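Local atomic coordinates of single domain haemoglobin (Campylobacter jejuni, PDB entry 2WY4), a protein that binds heme as globins do, and probably takes part in oxygen binding and perhaps in the oxidative removal of nitric oxide. Residues L87-E91 with E92-I96; L109-E113 with A114-A118; E120-Y123 with G124-K128. All coordinates share one frame; numbering follows the deposited sequence. Where two conformers were deposited one is given.

Contact 1 (L87-E91 with E92-I96). With HEM (protoporphyrin IX containing Fe), chain B.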
ATOM      1  N   LEU A  87      -0.287  -8.653  13.976  1.00 14.31           N
ATOM      2  CA  LEU A  87      -1.688  -8.238  14.009  1.00 15.03           C
ATOM      3  C   LEU A  87      -2.638  -9.143  13.223  1.00 15.14           C
ATOM      4  O   LEU A  87      -3.830  -8.880  13.152  1.00 16.49           O
ATOM      5  CB  LEU A  87      -1.801  -6.799  13.509  1.00 15.03           C
ATOM      6  CG  LEU A  87      -1.288  -5.793  14.557  1.00 16.97           C
ATOM      7  CD1 LEU A  87      -1.209  -4.393  14.006  1.00 15.79           C
ATOM      8  CD2 LEU A  87      -2.162  -5.834  15.833  1.00 18.74           C
ATOM      9  N   GLY A  88      -2.109 -10.226  12.681  1.00 14.58           N
ATOM     10  CA  GLY A  88      -2.922 -11.208  11.970  1.00 15.23           C
ATOM     11  C   GLY A  88      -3.328 -10.820  10.577  1.00 15.26           C
ATOM     12  O   GLY A  88      -4.383 -11.257  10.107  1.00 17.06           O
ATOM     13  N   VAL A  89      -2.500 -10.020   9.909  1.00 15.04           N
ATOM     14  CA  VAL A  89      -2.708  -9.720   8.509  1.00 14.32           C
ATOM     15  C   VAL A  89      -2.479 -11.007   7.725  1.00 14.50           C
ATOM     16  O   VAL A  89      -1.417 -11.629   7.800  1.00 15.85           O
ATOM     17  CB  VAL A  89      -1.729  -8.653   8.036  1.00 13.21           C
ATOM     18  CG1 VAL A  89      -1.832  -8.481   6.544  1.00 13.12           C
ATOM     19  CG2 VAL A  89      -1.967  -7.343   8.783  1.00 13.69           C
ATOM     20  N   LYS A  90      -3.472 -11.388   6.925  1.00 14.91           N
ATOM     21  CA  LYS A  90      -3.382 -12.588   6.117  1.00 15.91           C
ATOM     22  C   LYS A  90      -3.291 -12.291   4.647  1.00 15.39           C
ATOM     23  O   LYS A  90      -3.651 -11.204   4.201  1.00 14.86           O
ATOM     24  CB  LYS A  90      -4.598 -13.483   6.329  1.00 17.17           C
ATOM     25  CG  LYS A  90      -4.879 -13.823   7.760  1.00 19.17           C
ATOM     26  CD  LYS A  90      -3.782 -14.674   8.344  1.00 23.54           C
ATOM     27  CE  LYS A  90      -3.937 -14.779   9.849  1.00 25.86           C
ATOM     28  NZ  LYS A  90      -2.980 -15.747  10.445  1.00 28.54           N
ATOM     29  N   GLU A  91      -2.866 -13.296   3.876  1.00 15.79           N
ATOM     30  CA  GLU A  91      -2.824 -13.178   2.435  1.00 15.77           C
ATOM     31  C   GLU A  91      -4.135 -12.649   1.912  1.00 15.78           C
ATOM     32  O   GLU A  91      -4.155 -11.821   1.014  1.00 15.23           O
ATOM     33  CB  GLU A  91      -2.573 -14.541   1.768  0.50 16.36           C
ATOM     34  CG  GLU A  91      -1.335 -15.287   2.221  0.50 18.36           C
ATOM     35  CD  GLU A  91      -1.208 -16.646   1.557  0.50 19.64           C
ATOM     36  OE1 GLU A  91      -1.844 -16.849   0.477  0.50 20.26           O
ATOM     37  OE2 GLU A  91      -0.478 -17.513   2.119  0.50 21.74           O
ATOM     38  N   GLU A  92      -5.244 -13.134   2.466  1.00 15.31           N
ATOM     39  CA  GLU A  92      -6.554 -12.771   1.975  1.00 16.07           C
ATOM     40  C   GLU A  92      -6.976 -11.338   2.264  1.00 14.83           C
ATOM     41  O   GLU A  92      -7.998 -10.891   1.776  1.00 16.33           O
ATOM     42  CB  GLU A  92      -7.611 -13.736   2.542  1.00 16.63           C
ATOM     43  CG  GLU A  92      -7.481 -15.155   2.051  1.00 18.64           C
ATOM     44  CD  GLU A  92      -6.265 -15.893   2.556  1.00 18.34           C
ATOM     45  OE1 GLU A  92      -5.888 -15.701   3.732  1.00 19.58           O
ATOM     46  OE2 GLU A  92      -5.687 -16.714   1.775  1.00 22.98           O
ATOM     47  N   HIS A  93      -6.211 -10.611   3.091  1.00 13.67           N
ATOM     48  CA  HIS A  93      -6.541  -9.190   3.313  1.00 13.76           C
ATOM     49  C   HIS A  93      -5.962  -8.335   2.205  1.00 12.31           C
ATOM     50  O   HIS A  93      -6.435  -7.266   1.977  1.00 12.99           O
ATOM     51  CB  HIS A  93      -5.952  -8.663   4.612  1.00 13.73           C
ATOM     52  CG  HIS A  93      -6.636  -9.141   5.855  1.00 14.92           C
ATOM     53  ND1 HIS A  93      -5.981  -9.885   6.809  1.00 15.26           N
ATOM     54  CD2 HIS A  93      -7.892  -8.944   6.318  1.00 16.64           C
ATOM     55  CE1 HIS A  93      -6.823 -10.146   7.798  1.00 15.98           C
ATOM     56  NE2 HIS A  93      -7.980  -9.561   7.536  1.00 17.10           N
ATOM     57  N   TYR A  94      -4.936  -8.818   1.519  1.00 12.29           N
ATOM     58  CA  TYR A  94      -4.289  -8.009   0.497  1.00 12.66           C
ATOM     59  C   TYR A  94      -5.225  -7.587  -0.653  1.00 13.16           C
ATOM     60  O   TYR A  94      -5.112  -6.443  -1.109  1.00 13.65           O
ATOM     61  CB  TYR A  94      -2.945  -8.605   0.014  1.00 12.28           C
ATOM     62  CG  TYR A  94      -1.829  -8.388   0.995  1.00 12.37           C
ATOM     63  CD1 TYR A  94      -1.670  -9.224   2.080  1.00 14.33           C
ATOM     64  CD2 TYR A  94      -0.966  -7.307   0.865  1.00 13.52           C
ATOM     65  CE1 TYR A  94      -0.695  -8.998   3.010  1.00 12.93           C
ATOM     66  CE2 TYR A  94       0.012  -7.078   1.793  1.00 13.93           C
ATOM     67  CZ  TYR A  94       0.151  -7.927   2.850  1.00 13.20           C
ATOM     68  OH  TYR A  94       1.155  -7.707   3.770  1.00 13.50           O
ATOM     69  N   PRO A  95      -6.132  -8.455  -1.162  1.00 14.10           N
ATOM     70  CA  PRO A  95      -7.086  -7.973  -2.161  1.00 13.54           C
ATOM     71  C   PRO A  95      -8.035  -6.848  -1.638  1.00 12.94           C
ATOM     72  O   PRO A  95      -8.556  -6.035  -2.431  1.00 13.60           O
ATOM     73  CB  PRO A  95      -7.866  -9.246  -2.534  1.00 13.29           C
ATOM     74  CG  PRO A  95      -6.966 -10.345  -2.204  1.00 13.81           C
ATOM     75  CD  PRO A  95      -6.276  -9.905  -0.949  1.00 13.65           C
ATOM     76  N   ILE A  96      -8.294  -6.819  -0.334  1.00 13.61           N
ATOM     77  CA  ILE A  96      -9.114  -5.762   0.243  1.00 13.20           C
ATOM     78  C   ILE A  96      -8.363  -4.446   0.151  1.00 13.53           C
ATOM     79  O   ILE A  96      -8.867  -3.436  -0.299  1.00 13.30           O
ATOM     80  CB  ILE A  96      -9.474  -6.092   1.706  1.00 13.83           C
ATOM     81  CG1 ILE A  96     -10.414  -7.294   1.741  1.00 15.65           C
ATOM     82  CG2 ILE A  96     -10.104  -4.920   2.351  1.00 15.28           C
ATOM     83  CD1 ILE A  96     -10.671  -7.831   3.148  1.00 17.10           C
TER
HETATM   84  CHA HEM B 150       0.918  -1.175   9.474  1.00 10.86           C
HETATM   85  CHB HEM B 150       2.326  -0.837   4.888  1.00 10.61           C
HETATM   86  CHC HEM B 150      -1.034  -4.064   3.658  1.00 11.96           C
HETATM   87  CHD HEM B 150      -2.847  -3.887   8.157  1.00 10.33           C
HETATM   88  C1A HEM B 150       1.639  -0.865   8.383  1.00 10.31           C
HETATM   89  C2A HEM B 150       2.781  -0.004   8.322  1.00 11.22           C
HETATM   90  C3A HEM B 150       3.180   0.117   7.042  1.00 11.36           C
HETATM   91  C4A HEM B 150       2.257  -0.688   6.265  1.00 11.08           C
HETATM   92  CMA HEM B 150       4.379   0.925   6.523  1.00 11.82           C
HETATM   93  CAA HEM B 150       3.441   0.657   9.557  1.00 12.48           C
HETATM   94  CBA HEM B 150       4.031  -0.386  10.508  1.00 14.21           C
HETATM   95  CGA HEM B 150       5.480  -0.721  10.356  1.00 17.75           C
HETATM   96  O1A HEM B 150       6.229   0.037   9.685  1.00 19.71           O
HETATM   97  O2A HEM B 150       5.904  -1.755  10.985  1.00 19.80           O
HETATM   98  C1B HEM B 150       1.514  -1.659   4.154  1.00 11.65           C
HETATM   99  C2B HEM B 150       1.620  -1.880   2.757  1.00 11.68           C
HETATM  100  C3B HEM B 150       0.686  -2.783   2.415  1.00 11.05           C
HETATM  101  C4B HEM B 150      -0.028  -3.152   3.587  1.00 12.16           C
HETATM  102  CMB HEM B 150       2.574  -1.139   1.828  1.00 12.57           C
HETATM  103  CAB HEM B 150       0.324  -3.347   1.034  1.00 11.59           C
HETATM  104  CBB HEM B 150       1.248  -3.729   0.171  1.00 14.19           C
HETATM  105  C1C HEM B 150      -1.804  -4.361   4.758  1.00 11.56           C
HETATM  106  C2C HEM B 150      -2.878  -5.284   4.872  1.00 12.40           C
HETATM  107  C3C HEM B 150      -3.359  -5.195   6.094  1.00 13.14           C
HETATM  108  C4C HEM B 150      -2.637  -4.184   6.823  1.00 11.73           C
HETATM  109  CMC HEM B 150      -3.316  -6.250   3.760  1.00 11.48           C
HETATM  110  CAC HEM B 150      -4.516  -6.005   6.656  1.00 14.29           C
HETATM  111  CBC HEM B 150      -5.603  -5.364   7.102  1.00 14.64           C
HETATM  112  C1D HEM B 150      -1.965  -3.133   8.907  1.00 11.92           C
HETATM  113  C2D HEM B 150      -2.173  -2.872  10.279  1.00 12.11           C
HETATM  114  C3D HEM B 150      -1.025  -2.041  10.732  1.00 11.71           C
HETATM  115  C4D HEM B 150      -0.220  -1.893   9.565  1.00 11.50           C
HETATM  116  CMD HEM B 150      -3.328  -3.363  11.123  1.00 12.91           C
HETATM  117  CAD HEM B 150      -0.764  -1.451  12.107  1.00 12.14           C
HETATM  118  CBD HEM B 150      -1.074   0.042  12.055  1.00 12.89           C
HETATM  119  CGD HEM B 150      -1.168   0.695  13.401  1.00 11.87           C
HETATM  120  O1D HEM B 150      -2.125   1.453  13.598  1.00 12.50           O
HETATM  121  O2D HEM B 150      -0.252   0.453  14.233  1.00 14.61           O
HETATM  122  NA  HEM B 150       1.313  -1.278   7.108  1.00 11.04           N
HETATM  123  NB  HEM B 150       0.512  -2.457   4.647  1.00 11.49           N
HETATM  124  NC  HEM B 150      -1.670  -3.698   5.969  1.00 12.14           N
HETATM  125  ND  HEM B 150      -0.802  -2.533   8.485  1.00 12.34           N
HETATM  126 FE   HEM B 150      -0.146  -2.499   6.560  1.00 12.78          FE

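Contact 2 (L109-E113 with A114-A118)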
ATOM      1  N   LEU A 109      -6.614  11.016  -7.606  1.00 20.19           N
ATOM      2  CA  LEU A 109      -5.707  11.344  -8.706  1.00 21.33           C
ATOM      3  C   LEU A 109      -6.434  11.485 -10.024  1.00 22.95           C
ATOM      4  O   LEU A 109      -5.918  12.088 -10.952  1.00 23.18           O
ATOM      5  CB  LEU A 109      -4.600  10.288  -8.843  1.00 21.38           C
ATOM      6  CG  LEU A 109      -3.345  10.479  -8.012  1.00 21.87           C
ATOM      7  CD1 LEU A 109      -3.688  10.224  -6.570  1.00 23.06           C
ATOM      8  CD2 LEU A 109      -2.241   9.544  -8.462  1.00 21.53           C
ATOM      9  N   ASN A 110      -7.628  10.892 -10.099  1.00 24.14           N
ATOM     10  CA  ASN A 110      -8.429  10.880 -11.322  1.00 25.16           C
ATOM     11  C   ASN A 110      -7.537  10.610 -12.535  1.00 24.15           C
ATOM     12  O   ASN A 110      -7.493  11.384 -13.495  1.00 24.95           O
ATOM     13  CB  ASN A 110      -9.206  12.191 -11.464  1.00 26.72           C
ATOM     14  CG  ASN A 110     -10.423  12.065 -12.366  1.00 30.77           C
ATOM     15  OD1 ASN A 110     -11.352  12.892 -12.305  1.00 35.39           O
ATOM     16  ND2 ASN A 110     -10.425  11.050 -13.213  1.00 33.57           N
ATOM     17  N   PRO A 111      -6.815   9.498 -12.489  1.00 22.87           N
ATOM     18  CA  PRO A 111      -5.858   9.166 -13.543  1.00 22.27           C
ATOM     19  C   PRO A 111      -6.486   8.611 -14.817  1.00 20.68           C
ATOM     20  O   PRO A 111      -7.671   8.251 -14.849  1.00 20.92           O
ATOM     21  CB  PRO A 111      -5.002   8.081 -12.905  1.00 23.26           C
ATOM     22  CG  PRO A 111      -5.439   7.971 -11.541  1.00 23.77           C
ATOM     23  CD  PRO A 111      -6.875   8.439 -11.476  1.00 22.61           C
ATOM     24  N   ASP A 112      -5.651   8.500 -15.843  1.00 19.51           N
ATOM     25  CA  ASP A 112      -6.085   7.869 -17.088  1.00 19.01           C
ATOM     26  C   ASP A 112      -6.050   6.363 -16.910  1.00 18.01           C
ATOM     27  O   ASP A 112      -5.587   5.858 -15.889  1.00 18.14           O
ATOM     28  CB  ASP A 112      -5.261   8.389 -18.276  1.00 19.04           C
ATOM     29  CG  ASP A 112      -3.772   8.088 -18.184  1.00 18.83           C
ATOM     30  OD1 ASP A 112      -3.341   7.164 -17.455  1.00 17.85           O
ATOM     31  OD2 ASP A 112      -2.947   8.735 -18.879  1.00 20.53           O
ATOM     32  N   GLU A 113      -6.544   5.616 -17.887  1.00 17.23           N
ATOM     33  CA  GLU A 113      -6.647   4.195 -17.749  1.00 16.26           C
ATOM     34  C   GLU A 113      -5.292   3.559 -17.700  1.00 16.58           C
ATOM     35  O   GLU A 113      -5.117   2.596 -16.981  1.00 17.94           O
ATOM     36  CB  GLU A 113      -7.526   3.607 -18.874  1.00 16.76           C
ATOM     37  CG  GLU A 113      -8.973   3.987 -18.695  1.00 18.46           C
ATOM     38  CD  GLU A 113      -9.607   3.446 -17.419  1.00 19.58           C
ATOM     39  OE1 GLU A 113      -9.271   2.313 -16.987  1.00 22.62           O
ATOM     40  OE2 GLU A 113     -10.484   4.156 -16.875  1.00 23.89           O
ATOM     41  N   ALA A 114      -4.326   4.090 -18.460  1.00 16.43           N
ATOM     42  CA  ALA A 114      -3.000   3.518 -18.437  1.00 15.69           C
ATOM     43  C   ALA A 114      -2.415   3.601 -17.033  1.00 15.48           C
ATOM     44  O   ALA A 114      -1.755   2.680 -16.586  1.00 15.58           O
ATOM     45  CB  ALA A 114      -2.079   4.216 -19.445  1.00 15.49           C
ATOM     46  N   THR A 115      -2.664   4.718 -16.359  1.00 14.79           N
ATOM     47  CA  THR A 115      -2.125   4.895 -14.993  1.00 14.77           C
ATOM     48  C   THR A 115      -2.814   3.951 -14.023  1.00 15.15           C
ATOM     49  O   THR A 115      -2.182   3.298 -13.200  1.00 15.34           O
ATOM     50  CB  THR A 115      -2.232   6.340 -14.555  1.00 15.28           C
ATOM     51  OG1 THR A 115      -1.427   7.140 -15.424  1.00 18.11           O
ATOM     52  CG2 THR A 115      -1.610   6.531 -13.181  1.00 16.45           C
ATOM     53  N   LEU A 116      -4.133   3.861 -14.134  1.00 15.77           N
ATOM     54  CA  LEU A 116      -4.857   2.926 -13.292  1.00 16.73           C
ATOM     55  C   LEU A 116      -4.360   1.486 -13.489  1.00 17.28           C
ATOM     56  O   LEU A 116      -4.147   0.745 -12.533  1.00 16.98           O
ATOM     57  CB  LEU A 116      -6.354   2.986 -13.594  1.00 18.35           C
ATOM     58  CG  LEU A 116      -7.229   3.969 -12.879  1.00 21.50           C
ATOM     59  CD1 LEU A 116      -8.681   3.744 -13.254  1.00 23.80           C
ATOM     60  CD2 LEU A 116      -7.047   3.842 -11.360  1.00 23.01           C
ATOM     61  N   LYS A 117      -4.222   1.078 -14.752  1.00 16.84           N
ATOM     62  CA  LYS A 117      -3.714  -0.256 -15.083  1.00 17.39           C
ATOM     63  C   LYS A 117      -2.318  -0.477 -14.494  1.00 16.90           C
ATOM     64  O   LYS A 117      -1.990  -1.533 -13.918  1.00 16.11           O
ATOM     65  CB  LYS A 117      -3.695  -0.426 -16.614  1.00 18.92           C
ATOM     66  CG  LYS A 117      -3.489  -1.842 -17.099  1.00 20.71           C
ATOM     67  CD  LYS A 117      -4.554  -2.784 -16.536  1.00 25.16           C
ATOM     68  CE  LYS A 117      -5.037  -3.815 -17.557  1.00 27.49           C
ATOM     69  NZ  LYS A 117      -6.164  -3.260 -18.327  1.00 31.74           N
ATOM     70  N   ALA A 118      -1.491   0.557 -14.588  1.00 16.19           N
ATOM     71  CA  ALA A 118      -0.142   0.426 -14.113  1.00 15.96           C
ATOM     72  C   ALA A 118      -0.161   0.193 -12.593  1.00 15.16           C
ATOM     73  O   ALA A 118       0.603  -0.618 -12.096  1.00 15.98           O
ATOM     74  CB  ALA A 118       0.689   1.648 -14.510  1.00 16.36           C
TER

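Contact 3 (E120-Y123 with G124-K128)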
ATOM      1  N   GLU A 120      -2.686  -1.119 -10.870  1.00 16.44           N
ATOM      2  CA  GLU A 120      -3.293  -2.426 -10.610  1.00 17.02           C
ATOM      3  C   GLU A 120      -2.201  -3.496 -10.686  1.00 16.85           C
ATOM      4  O   GLU A 120      -2.080  -4.375  -9.823  1.00 16.02           O
ATOM      5  CB  GLU A 120      -4.368  -2.772 -11.643  0.60 17.65           C
ATOM      6  CG  GLU A 120      -5.560  -1.854 -11.632  0.60 19.25           C
ATOM      7  CD  GLU A 120      -6.654  -2.341 -12.564  0.60 23.08           C
ATOM      8  OE1 GLU A 120      -6.383  -3.246 -13.385  0.60 28.09           O
ATOM      9  OE2 GLU A 120      -7.778  -1.823 -12.460  0.60 27.77           O
ATOM     10  N   VAL A 121      -1.389  -3.413 -11.735  1.00 15.86           N
ATOM     11  CA  VAL A 121      -0.291  -4.346 -11.917  1.00 17.27           C
ATOM     12  C   VAL A 121       0.778  -4.225 -10.803  1.00 17.59           C
ATOM     13  O   VAL A 121       1.239  -5.234 -10.234  1.00 17.94           O
ATOM     14  CB  VAL A 121       0.334  -4.135 -13.308  1.00 17.99           C
ATOM     15  CG1 VAL A 121       1.556  -4.967 -13.493  1.00 18.34           C
ATOM     16  CG2 VAL A 121      -0.678  -4.484 -14.414  1.00 19.33           C
ATOM     17  N   ALA A 122       1.189  -3.001 -10.522  1.00 16.86           N
ATOM     18  CA  ALA A 122       2.195  -2.773  -9.502  1.00 15.55           C
ATOM     19  C   ALA A 122       1.713  -3.278  -8.167  1.00 15.51           C
ATOM     20  O   ALA A 122       2.479  -3.890  -7.442  1.00 15.51           O
ATOM     21  CB  ALA A 122       2.541  -1.311  -9.391  1.00 15.05           C
ATOM     22  N   TYR A 123       0.474  -2.970  -7.815  1.00 14.74           N
ATOM     23  CA  TYR A 123      -0.027  -3.431  -6.526  1.00 13.90           C
ATOM     24  C   TYR A 123       0.046  -4.954  -6.409  1.00 14.92           C
ATOM     25  O   TYR A 123       0.428  -5.501  -5.395  1.00 14.56           O
ATOM     26  CB  TYR A 123      -1.453  -2.953  -6.216  1.00 13.93           C
ATOM     27  CG  TYR A 123      -1.885  -3.473  -4.850  1.00 13.10           C
ATOM     28  CD1 TYR A 123      -1.466  -2.817  -3.686  1.00 12.96           C
ATOM     29  CD2 TYR A 123      -2.562  -4.659  -4.717  1.00 13.31           C
ATOM     30  CE1 TYR A 123      -1.768  -3.289  -2.468  1.00 12.88           C
ATOM     31  CE2 TYR A 123      -2.897  -5.140  -3.478  1.00 12.90           C
ATOM     32  CZ  TYR A 123      -2.468  -4.474  -2.344  1.00 12.11           C
ATOM     33  OH  TYR A 123      -2.784  -4.974  -1.097  1.00 12.58           O
ATOM     34  N   GLY A 124      -0.335  -5.660  -7.473  1.00 15.38           N
ATOM     35  CA  GLY A 124      -0.248  -7.088  -7.395  1.00 16.08           C
ATOM     36  C   GLY A 124       1.157  -7.540  -7.059  1.00 16.58           C
ATOM     37  O   GLY A 124       1.346  -8.456  -6.260  1.00 16.38           O
ATOM     38  N   LYS A 125       2.150  -6.906  -7.674  1.00 16.45           N
ATOM     39  CA  LYS A 125       3.527  -7.285  -7.440  1.00 17.34           C
ATOM     40  C   LYS A 125       4.008  -6.937  -6.024  1.00 16.05           C
ATOM     41  O   LYS A 125       4.707  -7.714  -5.387  1.00 15.56           O
ATOM     42  CB  LYS A 125       4.426  -6.620  -8.467  0.60 17.67           C
ATOM     43  CG  LYS A 125       4.221  -7.143  -9.874  0.60 20.36           C
ATOM     44  CD  LYS A 125       4.979  -6.316 -10.878  0.60 23.38           C
ATOM     45  CE  LYS A 125       4.786  -6.819 -12.308  0.60 24.93           C
ATOM     46  NZ  LYS A 125       5.796  -6.225 -13.223  0.60 27.13           N
ATOM     47  N   ILE A 126       3.621  -5.766  -5.543  1.00 15.21           N
ATOM     48  CA  ILE A 126       4.012  -5.276  -4.223  1.00 14.13           C
ATOM     49  C   ILE A 126       3.379  -6.171  -3.167  1.00 14.39           C
ATOM     50  O   ILE A 126       4.028  -6.638  -2.242  1.00 14.65           O
ATOM     51  CB  ILE A 126       3.534  -3.837  -4.087  1.00 14.18           C
ATOM     52  CG1 ILE A 126       4.289  -2.929  -5.023  1.00 13.30           C
ATOM     53  CG2 ILE A 126       3.747  -3.351  -2.668  1.00 13.47           C
ATOM     54  CD1 ILE A 126       3.632  -1.586  -5.202  1.00 16.15           C
ATOM     55  N   ALA A 127       2.106  -6.477  -3.355  1.00 14.24           N
ATOM     56  CA  ALA A 127       1.412  -7.340  -2.437  1.00 13.46           C
ATOM     57  C   ALA A 127       2.079  -8.695  -2.352  1.00 14.10           C
ATOM     58  O   ALA A 127       2.222  -9.230  -1.269  1.00 15.00           O
ATOM     59  CB  ALA A 127      -0.042  -7.485  -2.815  1.00 13.78           C
ATOM     60  N   LYS A 128       2.445  -9.264  -3.496  1.00 15.51           N
ATOM     61  CA  LYS A 128       3.089 -10.561  -3.499  1.00 16.41           C
ATOM     62  C   LYS A 128       4.393 -10.533  -2.704  1.00 16.07           C
ATOM     63  O   LYS A 128       4.711 -11.474  -1.983  1.00 16.05           O
ATOM     64  CB  LYS A 128       3.357 -11.015  -4.935  0.70 16.71           C
ATOM     65  CG  LYS A 128       4.202 -12.283  -5.013  0.70 17.19           C
ATOM     66  CD  LYS A 128       4.376 -12.708  -6.464  0.70 19.02           C
ATOM     67  CE  LYS A 128       4.781 -14.160  -6.599  0.70 22.22           C
ATOM     68  NZ  LYS A 128       5.911 -14.528  -5.752  0.70 24.46           N
TER

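Contact 1 (L87-E91 with E92-I96)
Lys90 and His93 grip each other in both directions across the turn that leads into helix 94-109. The backbone N of Lys90 donates to His93 ND1 over 2.9 Å with an N-H...N angle of 175°, and the donor lies close to the imidazole plane; His93 N in turn donates to Lys90 O at 2.9 Å. With CG beside its own backbone N (chi1 -73°), His93 turns the ND1 and CE1 side of its ring to the loop, with Lys90 N and Gly88 O at the ring edge. The straight, in-plane bond to ND1 would restrain rotation of the ring. One step on, Tyr94 N bonds to Glu91 O at 3.1 Å.

Val89, His93 and Tyr94 border the heme here, and Leu87 CD1 also reaches it. Methyl CMC of the heme sits 3.6 Å above the Tyr94 ring plane, over its centre, while Val89 CG1 packs 3.7 Å from Tyr94 CE1. Val89 CG2 and His93 CB each lie 3.6 Å from heme CAC, the root of one vinyl group, whose end, CBC, lies over one face of the His93 ring.

The outer shell holds these groups in place: Tyr94 OH bonds to Glu134, Val89 O accepts from Tyr138 OH, and Val89 and Tyr94 both touch His84, the axial iron ligand. Gly88, with positive phi, closes helix 74-86 in a Schellman motif, and the turn after it starts helix 94-109 against helix 113-139.

Contact 2 (L109-E113 with A114-A118)
An N-cap at Asp112 starts helix 113-139, the last and long helix of this globin, just after the short turn that leaves helix 94-109. Its capping bond is explicit in the geometry: Thr115 N donates to Asp112 OD1 at 2.8 Å with an N-H...O angle of 149°, meeting the oxygen nearly along its C-O bond. The same oxygen accepts a second hydrogen bond, from Thr115 OG1, also 2.8 Å away but arriving from above the carboxylate plane. One carboxylate oxygen therefore takes both the amide and the hydroxyl of a single residue. The torsions explain how. Asp112 CG stands between its backbone N and carbonyl carbon (chi1 62°), which brings OD1 within bonding distance of Thr115, and Thr115 OG1 lies beside the threonine's own N (chi1 -63°), which lets OD1 bind both. The two side chains cross at about a right angle. A negative charge here would be expected to interact favourably with the positive end of the helix dipole.

Behind the cap, Pro111 gives an apolar side to the turn. Its CB touches Thr115 CB at 3.7 Å, and CG2 of the same threonine lies equally near. Asn110, with positive phi, is where the chain leaves helical geometry before this proline.

Neighbouring helices border the turn. Pro111 and Leu116 touch helix 94-109 at Ile105 and Leu102 respectively, whereas Thr115 rests on Ile8 of helix 4-34. Regular helix bonding follows at once: Lys117 N reaches Glu113 O at 2.8 Å, and Leu116 N donates to Asp112 O at 3.0 Å.

Contact 3 (E120-Y123 with G124-K128)
The backbone is regular alpha-helix, with i to i+4 bonds from Gly124 N, Lys125 N, Ile126 N and Ala127 N to the carbonyl oxygens of residues 120 to 123. The bond from Ala127 N to Tyr123 O, at 2.8 Å, is the shortest of the four, whereas Gly124 N to Glu120 O spans 3.2 Å.

The main side-chain meeting is one turn apart: Ala127 CB makes an off-centre CH-pi contact with the Tyr123 ring, 4.2 Å from its centroid and 29° off the normal. The nearest side-chain atoms of the two residues are Tyr123 CE2 and Ala127 CB, 3.8 Å apart. With CG anti to the backbone N (chi1 -180°), the tyrosine sets CE2 and CZ beside the Ala127 methyl.

On another side of the helix, Val121 and Lys125 run side by side, pointing the same way. The extended lysine chain passes Val121 CG1 with its CE at 3.9 Å. Ile126 CG1 lies 3.2 Å from Ala122 O, and CD1 of the isoleucine follows at 4.3 Å from Ala122 CB; this isoleucine also lines the heme pocket.

Beyond the helix, the ring of Tyr123 touches Val97 and Leu101 of helix 94-109, and Ala122 meets Ile9 of helix 4-34. Because Tyr123 OH bonds to Tyr94 O, the phenol places its polar end on a backbone acceptor while the ring carbons around CE2 and CZ meet the Ala127 methyl obliquely: apolar packing and one directed hydrogen bond together define the ring's position.

From the N terminus, contact 1 comes first and forms the turn between helix 74-86 and helix 94-109; contact 2 follows, turning the end of helix 94-109 into helix 113-139; contact 3 lies wholly within that last helix. All three are local and in series, so none nests within or crosses another. Contacts 1 and 2 stand at the two ends of helix 94-109, their centres about 25 Å apart. Contact 3 continues the helix that contact 2 starts and meets contact 1 in space: the two touch through Tyr94, on which Ala127 packs, and this ties helix 113-139 to helix 94-109 beside the heme.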